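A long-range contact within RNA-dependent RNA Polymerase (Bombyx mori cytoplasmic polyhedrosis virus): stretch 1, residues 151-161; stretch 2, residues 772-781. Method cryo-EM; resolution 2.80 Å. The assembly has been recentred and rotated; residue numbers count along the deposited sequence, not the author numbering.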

ATOM      1  N   ALA A 151       1.690  30.625 -17.824  1.00 43.21           N
ATOM      2  CA  ALA A 151       0.775  29.854 -18.664  1.00 43.21           C
ATOM      3  C   ALA A 151      -0.680  30.123 -18.299  1.00 43.21           C
ATOM      4  O   ALA A 151      -1.519  30.321 -19.192  1.00 43.21           O
ATOM      5  CB  ALA A 151       1.090  28.367 -18.554  1.00 43.21           C
ATOM      6  N   VAL A 152      -0.983  30.176 -16.997  1.00 42.29           N
ATOM      7  CA  VAL A 152      -2.353  30.445 -16.551  1.00 42.29           C
ATOM      8  C   VAL A 152      -2.793  31.855 -16.948  1.00 42.29           C
ATOM      9  O   VAL A 152      -3.892  32.052 -17.493  1.00 42.29           O
ATOM     10  CB  VAL A 152      -2.476  30.224 -15.032  1.00 42.29           C
ATOM     11  CG1 VAL A 152      -3.847  30.616 -14.540  1.00 42.29           C
ATOM     12  CG2 VAL A 152      -2.225  28.786 -14.699  1.00 42.29           C
ATOM     13  N   ILE A 153      -1.927  32.847 -16.720  1.00 42.61           N
ATOM     14  CA  ILE A 153      -2.272  34.236 -17.023  1.00 42.61           C
ATOM     15  C   ILE A 153      -2.376  34.462 -18.533  1.00 42.61           C
ATOM     16  O   ILE A 153      -3.265  35.187 -19.000  1.00 42.61           O
ATOM     17  CB  ILE A 153      -1.256  35.179 -16.350  1.00 42.61           C
ATOM     18  CG1 ILE A 153      -1.359  35.074 -14.827  1.00 42.61           C
ATOM     19  CG2 ILE A 153      -1.442  36.611 -16.773  1.00 42.61           C
ATOM     20  CD1 ILE A 153      -2.703  35.448 -14.274  1.00 42.61           C
ATOM     21  N   ALA A 154      -1.520  33.797 -19.319  1.00 43.38           N
ATOM     22  CA  ALA A 154      -1.591  33.889 -20.775  1.00 43.38           C
ATOM     23  C   ALA A 154      -2.880  33.293 -21.319  1.00 43.38           C
ATOM     24  O   ALA A 154      -3.499  33.861 -22.231  1.00 43.38           O
ATOM     25  CB  ALA A 154      -0.394  33.182 -21.395  1.00 43.38           C
ATOM     26  N   SER A 155      -3.302  32.152 -20.761  1.00 43.07           N
ATOM     27  CA  SER A 155      -4.556  31.538 -21.187  1.00 43.07           C
ATOM     28  C   SER A 155      -5.750  32.422 -20.857  1.00 43.07           C
ATOM     29  O   SER A 155      -6.653  32.586 -21.690  1.00 43.07           O
ATOM     30  CB  SER A 155      -4.712  30.170 -20.533  1.00 43.07           C
ATOM     31  OG  SER A 155      -4.889  30.323 -19.142  1.00 43.07           O
ATOM     32  N   LEU A 156      -5.758  33.018 -19.658  1.00 41.72           N
ATOM     33  CA  LEU A 156      -6.844  33.923 -19.281  1.00 41.72           C
ATOM     34  C   LEU A 156      -6.879  35.170 -20.160  1.00 41.72           C
ATOM     35  O   LEU A 156      -7.963  35.650 -20.519  1.00 41.72           O
ATOM     36  CB  LEU A 156      -6.707  34.308 -17.814  1.00 41.72           C
ATOM     37  CG  LEU A 156      -7.040  33.308 -16.718  1.00 41.72           C
ATOM     38  CD1 LEU A 156      -6.379  33.732 -15.448  1.00 41.72           C
ATOM     39  CD2 LEU A 156      -8.526  33.320 -16.502  1.00 41.72           C
ATOM     40  N   ASP A 157      -5.704  35.692 -20.532  1.00 45.66           N
ATOM     41  CA  ASP A 157      -5.648  36.882 -21.378  1.00 45.66           C
ATOM     42  C   ASP A 157      -6.165  36.597 -22.778  1.00 45.66           C
ATOM     43  O   ASP A 157      -6.904  37.403 -23.350  1.00 45.66           O
ATOM     44  CB  ASP A 157      -4.222  37.421 -21.467  1.00 45.66           C
ATOM     45  CG  ASP A 157      -3.753  38.043 -20.184  1.00 45.66           C
ATOM     46  OD1 ASP A 157      -4.602  38.475 -19.384  1.00 45.66           O
ATOM     47  OD2 ASP A 157      -2.525  38.131 -19.992  1.00 45.66           O
ATOM     48  N   VAL A 158      -5.779  35.456 -23.354  1.00 45.41           N
ATOM     49  CA  VAL A 158      -6.209  35.153 -24.716  1.00 45.41           C
ATOM     50  C   VAL A 158      -7.691  34.787 -24.746  1.00 45.41           C
ATOM     51  O   VAL A 158      -8.406  35.131 -25.696  1.00 45.41           O
ATOM     52  CB  VAL A 158      -5.307  34.060 -25.317  1.00 45.41           C
ATOM     53  CG1 VAL A 158      -5.787  33.599 -26.678  1.00 45.41           C
ATOM     54  CG2 VAL A 158      -3.916  34.606 -25.452  1.00 45.41           C
ATOM     55  N   TRP A 159      -8.197  34.151 -23.684  1.00 42.68           N
ATOM     56  CA  TRP A 159      -9.621  33.826 -23.660  1.00 42.68           C
ATOM     57  C   TRP A 159     -10.477  35.077 -23.497  1.00 42.68           C
ATOM     58  O   TRP A 159     -11.420  35.291 -24.266  1.00 42.68           O
ATOM     59  CB  TRP A 159      -9.933  32.837 -22.544  1.00 42.68           C
ATOM     60  CG  TRP A 159     -11.354  32.333 -22.576  1.00 42.68           C
ATOM     61  CD1 TRP A 159     -12.428  32.873 -21.935  1.00 42.68           C
ATOM     62  CD2 TRP A 159     -11.838  31.164 -23.245  1.00 42.68           C
ATOM     63  NE1 TRP A 159     -13.552  32.140 -22.193  1.00 42.68           N
ATOM     64  CE2 TRP A 159     -13.217  31.080 -22.992  1.00 42.68           C
ATOM     65  CE3 TRP A 159     -11.242  30.188 -24.048  1.00 42.68           C
ATOM     66  CZ2 TRP A 159     -14.008  30.061 -23.507  1.00 42.68           C
ATOM     67  CZ3 TRP A 159     -12.027  29.180 -24.555  1.00 42.68           C
ATOM     68  CH2 TRP A 159     -13.394  29.123 -24.283  1.00 42.68           C
ATOM     69  N   TYR A 160     -10.174  35.917 -22.510  1.00 41.92           N
ATOM     70  CA  TYR A 160     -11.048  37.051 -22.234  1.00 41.92           C
ATOM     71  C   TYR A 160     -10.691  38.314 -23.001  1.00 41.92           C
ATOM     72  O   TYR A 160     -11.385  39.322 -22.839  1.00 41.92           O
ATOM     73  CB  TYR A 160     -11.068  37.336 -20.733  1.00 41.92           C
ATOM     74  CG  TYR A 160     -11.872  36.316 -19.980  1.00 41.92           C
ATOM     75  CD1 TYR A 160     -13.245  36.453 -19.856  1.00 41.92           C
ATOM     76  CD2 TYR A 160     -11.272  35.187 -19.447  1.00 41.92           C
ATOM     77  CE1 TYR A 160     -13.992  35.519 -19.186  1.00 41.92           C
ATOM     78  CE2 TYR A 160     -12.014  34.242 -18.778  1.00 41.92           C
ATOM     79  CZ  TYR A 160     -13.374  34.415 -18.654  1.00 41.92           C
ATOM     80  OH  TYR A 160     -14.117  33.478 -17.986  1.00 41.92           O
ATOM     81  N   GLN A 161      -9.602  38.299 -23.780  1.00 47.96           N
ATOM     82  CA  GLN A 161      -9.168  39.360 -24.703  1.00 47.96           C
ATOM     83  C   GLN A 161      -8.824  40.681 -24.016  1.00 47.96           C
ATOM     84  O   GLN A 161      -8.485  41.655 -24.691  1.00 47.96           O
ATOM     85  CB  GLN A 161     -10.196  39.617 -25.808  1.00 47.96           C
ATOM     86  CG  GLN A 161     -10.406  38.463 -26.749  1.00 47.96           C
ATOM     87  CD  GLN A 161     -11.376  38.802 -27.858  1.00 47.96           C
ATOM     88  OE1 GLN A 161     -11.848  39.931 -27.959  1.00 47.96           O
ATOM     89  NE2 GLN A 161     -11.713  37.814 -28.670  1.00 47.96           N
ATOM     90  N   ARG A 772     -16.882  22.049 -16.332  1.00 33.61           N
ATOM     91  CA  ARG A 772     -18.066  22.733 -16.827  1.00 33.61           C
ATOM     92  C   ARG A 772     -17.851  23.409 -18.177  1.00 33.61           C
ATOM     93  O   ARG A 772     -18.798  23.530 -18.957  1.00 33.61           O
ATOM     94  CB  ARG A 772     -18.528  23.753 -15.781  1.00 33.61           C
ATOM     95  CG  ARG A 772     -19.876  24.352 -16.017  1.00 33.61           C
ATOM     96  CD  ARG A 772     -20.304  25.187 -14.840  1.00 33.61           C
ATOM     97  NE  ARG A 772     -21.545  25.888 -15.127  1.00 33.61           N
ATOM     98  CZ  ARG A 772     -22.141  26.717 -14.285  1.00 33.61           C
ATOM     99  NH1 ARG A 772     -21.606  26.954 -13.098  1.00 33.61           N
ATOM    100  NH2 ARG A 772     -23.265  27.316 -14.634  1.00 33.61           N
ATOM    101  N   ARG A 773     -16.627  23.836 -18.490  1.00 38.73           N
ATOM    102  CA  ARG A 773     -16.298  24.380 -19.807  1.00 38.73           C
ATOM    103  C   ARG A 773     -15.001  23.737 -20.290  1.00 38.73           C
ATOM    104  O   ARG A 773     -13.905  24.181 -19.914  1.00 38.73           O
ATOM    105  CB  ARG A 773     -16.180  25.901 -19.782  1.00 38.73           C
ATOM    106  CG  ARG A 773     -15.970  26.503 -21.155  1.00 38.73           C
ATOM    107  CD  ARG A 773     -15.961  28.022 -21.173  1.00 38.73           C
ATOM    108  NE  ARG A 773     -14.822  28.613 -20.477  1.00 38.73           N
ATOM    109  CZ  ARG A 773     -14.926  29.461 -19.462  1.00 38.73           C
ATOM    110  NH1 ARG A 773     -16.118  29.832 -19.024  1.00 38.73           N
ATOM    111  NH2 ARG A 773     -13.837  29.953 -18.894  1.00 38.73           N
ATOM    112  N   PRO A 774     -15.085  22.691 -21.117  1.00 40.96           N
ATOM    113  CA  PRO A 774     -13.864  21.997 -21.562  1.00 40.96           C
ATOM    114  C   PRO A 774     -13.031  22.760 -22.581  1.00 40.96           C
ATOM    115  O   PRO A 774     -11.852  22.423 -22.763  1.00 40.96           O
ATOM    116  CB  PRO A 774     -14.407  20.696 -22.167  1.00 40.96           C
ATOM    117  CG  PRO A 774     -15.745  20.521 -21.558  1.00 40.96           C
ATOM    118  CD  PRO A 774     -16.291  21.895 -21.394  1.00 40.96           C
ATOM    119  N   GLU A 775     -13.591  23.772 -23.246  1.00 45.85           N
ATOM    120  CA  GLU A 775     -12.850  24.490 -24.280  1.00 45.85           C
ATOM    121  C   GLU A 775     -11.780  25.398 -23.676  1.00 45.85           C
ATOM    122  O   GLU A 775     -10.657  25.483 -24.197  1.00 45.85           O
ATOM    123  CB  GLU A 775     -13.828  25.288 -25.142  1.00 45.85           C
ATOM    124  CG  GLU A 775     -13.183  26.063 -26.272  1.00 45.85           C
ATOM    125  CD  GLU A 775     -12.574  25.170 -27.334  1.00 45.85           C
ATOM    126  OE1 GLU A 775     -13.075  24.041 -27.536  1.00 45.85           O
ATOM    127  OE2 GLU A 775     -11.584  25.595 -27.965  1.00 45.85           O
ATOM    128  N   GLY A 776     -12.106  26.077 -22.573  1.00 43.00           N
ATOM    129  CA  GLY A 776     -11.100  26.846 -21.859  1.00 43.00           C
ATOM    130  C   GLY A 776     -10.027  25.972 -21.250  1.00 43.00           C
ATOM    131  O   GLY A 776      -8.867  26.380 -21.149  1.00 43.00           O
ATOM    132  N   LEU A 777     -10.386  24.750 -20.877  1.00 41.96           N
ATOM    133  CA  LEU A 777      -9.402  23.778 -20.429  1.00 41.96           C
ATOM    134  C   LEU A 777      -8.500  23.330 -21.575  1.00 41.96           C
ATOM    135  O   LEU A 777      -7.309  23.063 -21.366  1.00 41.96           O
ATOM    136  CB  LEU A 777     -10.142  22.614 -19.775  1.00 41.96           C
ATOM    137  CG  LEU A 777      -9.458  21.419 -19.136  1.00 41.96           C
ATOM    138  CD1 LEU A 777     -10.202  21.060 -17.887  1.00 41.96           C
ATOM    139  CD2 LEU A 777      -9.585  20.281 -20.091  1.00 41.96           C
ATOM    140  N   LYS A 778      -9.036  23.283 -22.801  1.00 44.22           N
ATOM    141  CA  LYS A 778      -8.188  22.999 -23.957  1.00 44.22           C
ATOM    142  C   LYS A 778      -7.208  24.139 -24.212  1.00 44.22           C
ATOM    143  O   LYS A 778      -6.036  23.903 -24.536  1.00 44.22           O
ATOM    144  CB  LYS A 778      -9.035  22.732 -25.203  1.00 44.22           C
ATOM    145  CG  LYS A 778      -8.208  22.250 -26.395  1.00 44.22           C
ATOM    146  CD  LYS A 778      -9.065  21.665 -27.508  1.00 44.22           C
ATOM    147  CE  LYS A 778      -9.672  22.718 -28.411  1.00 44.22           C
ATOM    148  NZ  LYS A 778      -8.643  23.267 -29.328  1.00 44.22           N
ATOM    149  N   MET A 779      -7.664  25.381 -24.044  1.00 44.91           N
ATOM    150  CA  MET A 779      -6.762  26.520 -24.210  1.00 44.91           C
ATOM    151  C   MET A 779      -5.694  26.554 -23.121  1.00 44.91           C
ATOM    152  O   MET A 779      -4.531  26.886 -23.389  1.00 44.91           O
ATOM    153  CB  MET A 779      -7.557  27.823 -24.231  1.00 44.91           C
ATOM    154  CG  MET A 779      -6.720  29.036 -24.566  1.00 44.91           C
ATOM    155  SD  MET A 779      -7.695  30.519 -24.798  1.00 44.91           S
ATOM    156  CE  MET A 779      -8.435  30.149 -26.379  1.00 44.91           C
ATOM    157  N   LEU A 780      -6.066  26.180 -21.895  1.00 43.39           N
ATOM    158  CA  LEU A 780      -5.116  26.147 -20.790  1.00 43.39           C
ATOM    159  C   LEU A 780      -4.045  25.086 -21.006  1.00 43.39           C
ATOM    160  O   LEU A 780      -2.859  25.330 -20.752  1.00 43.39           O
ATOM    161  CB  LEU A 780      -5.865  25.898 -19.486  1.00 43.39           C
ATOM    162  CG  LEU A 780      -5.064  25.908 -18.196  1.00 43.39           C
ATOM    163  CD1 LEU A 780      -4.447  27.266 -17.997  1.00 43.39           C
ATOM    164  CD2 LEU A 780      -5.982  25.581 -17.061  1.00 43.39           C
ATOM    165  N   GLY A 781      -4.441  23.909 -21.493  1.00 45.45           N
ATOM    166  CA  GLY A 781      -3.460  22.892 -21.831  1.00 45.45           C
ATOM    167  C   GLY A 781      -2.573  23.268 -23.003  1.00 45.45           C
ATOM    168  O   GLY A 781      -1.383  22.929 -23.015  1.00 45.45           O
TER

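Residues 151-160 of the first stretch are helical. In the second stretch Arg 772 and Arg 773 are loop; Glu 775 to Gly 781 are helical, and that helix continues beyond the stretch. The two helix axes come within 9.1 Å of each other. Their N-to-C directions differ by 131°, so the helices run obliquely, closer to antiparallel than to parallel. The backbones are nearest at Ser 155 and Leu 780, whose CA atoms are 5.4 Å apart. At Trp 159 and Gly 776 the CA-CA distance is 7.4 Å, which leaves room for the indole. Gln 161 leaves the helical conformation with a positive phi of 63°.

No hydrogen bond crosses between the stretches. The contact rests on packing, and Trp 159 is its centre. Its CA-to-CB bond points toward the second stretch, and the residue has the largest area covered there, 119 Å². Gly 776 lies over one face of the indole. Its CA sits 4.1 Å from the centroid of the six-membered ring of Trp 159, a CH-pi contact. The ring also approaches the backbone: Trp 159 CZ3 is 3.7 Å from Gly 776 N. Met 779 meets the ring at its edge, with SD 3.6 Å from Trp 159 CE3. Met 779 SD also packs 4.1 Å from Val 158 CG1. Glu 775 CG also lies at the ring edge, 3.7 Å from Trp 159 CH2.

Arg 773 extends alongside the indole, its NE 3.5 Å from Trp 159 CZ2. Trp 159 NE1 lies over one face of the guanidinium.

Where the backbones are closest, Leu 780 reaches the first helix. Leu 780 CD1 is 3.3 Å from Ser 155 OG and 4.3 Å from Val 152 CG2. The Ser 155 hydroxyl is turned back to its own helix, where OG donates a hydrogen bond to Val 152 O at 2.6 Å. This gives the hydroxyl a polar partner beside the apolar leucine.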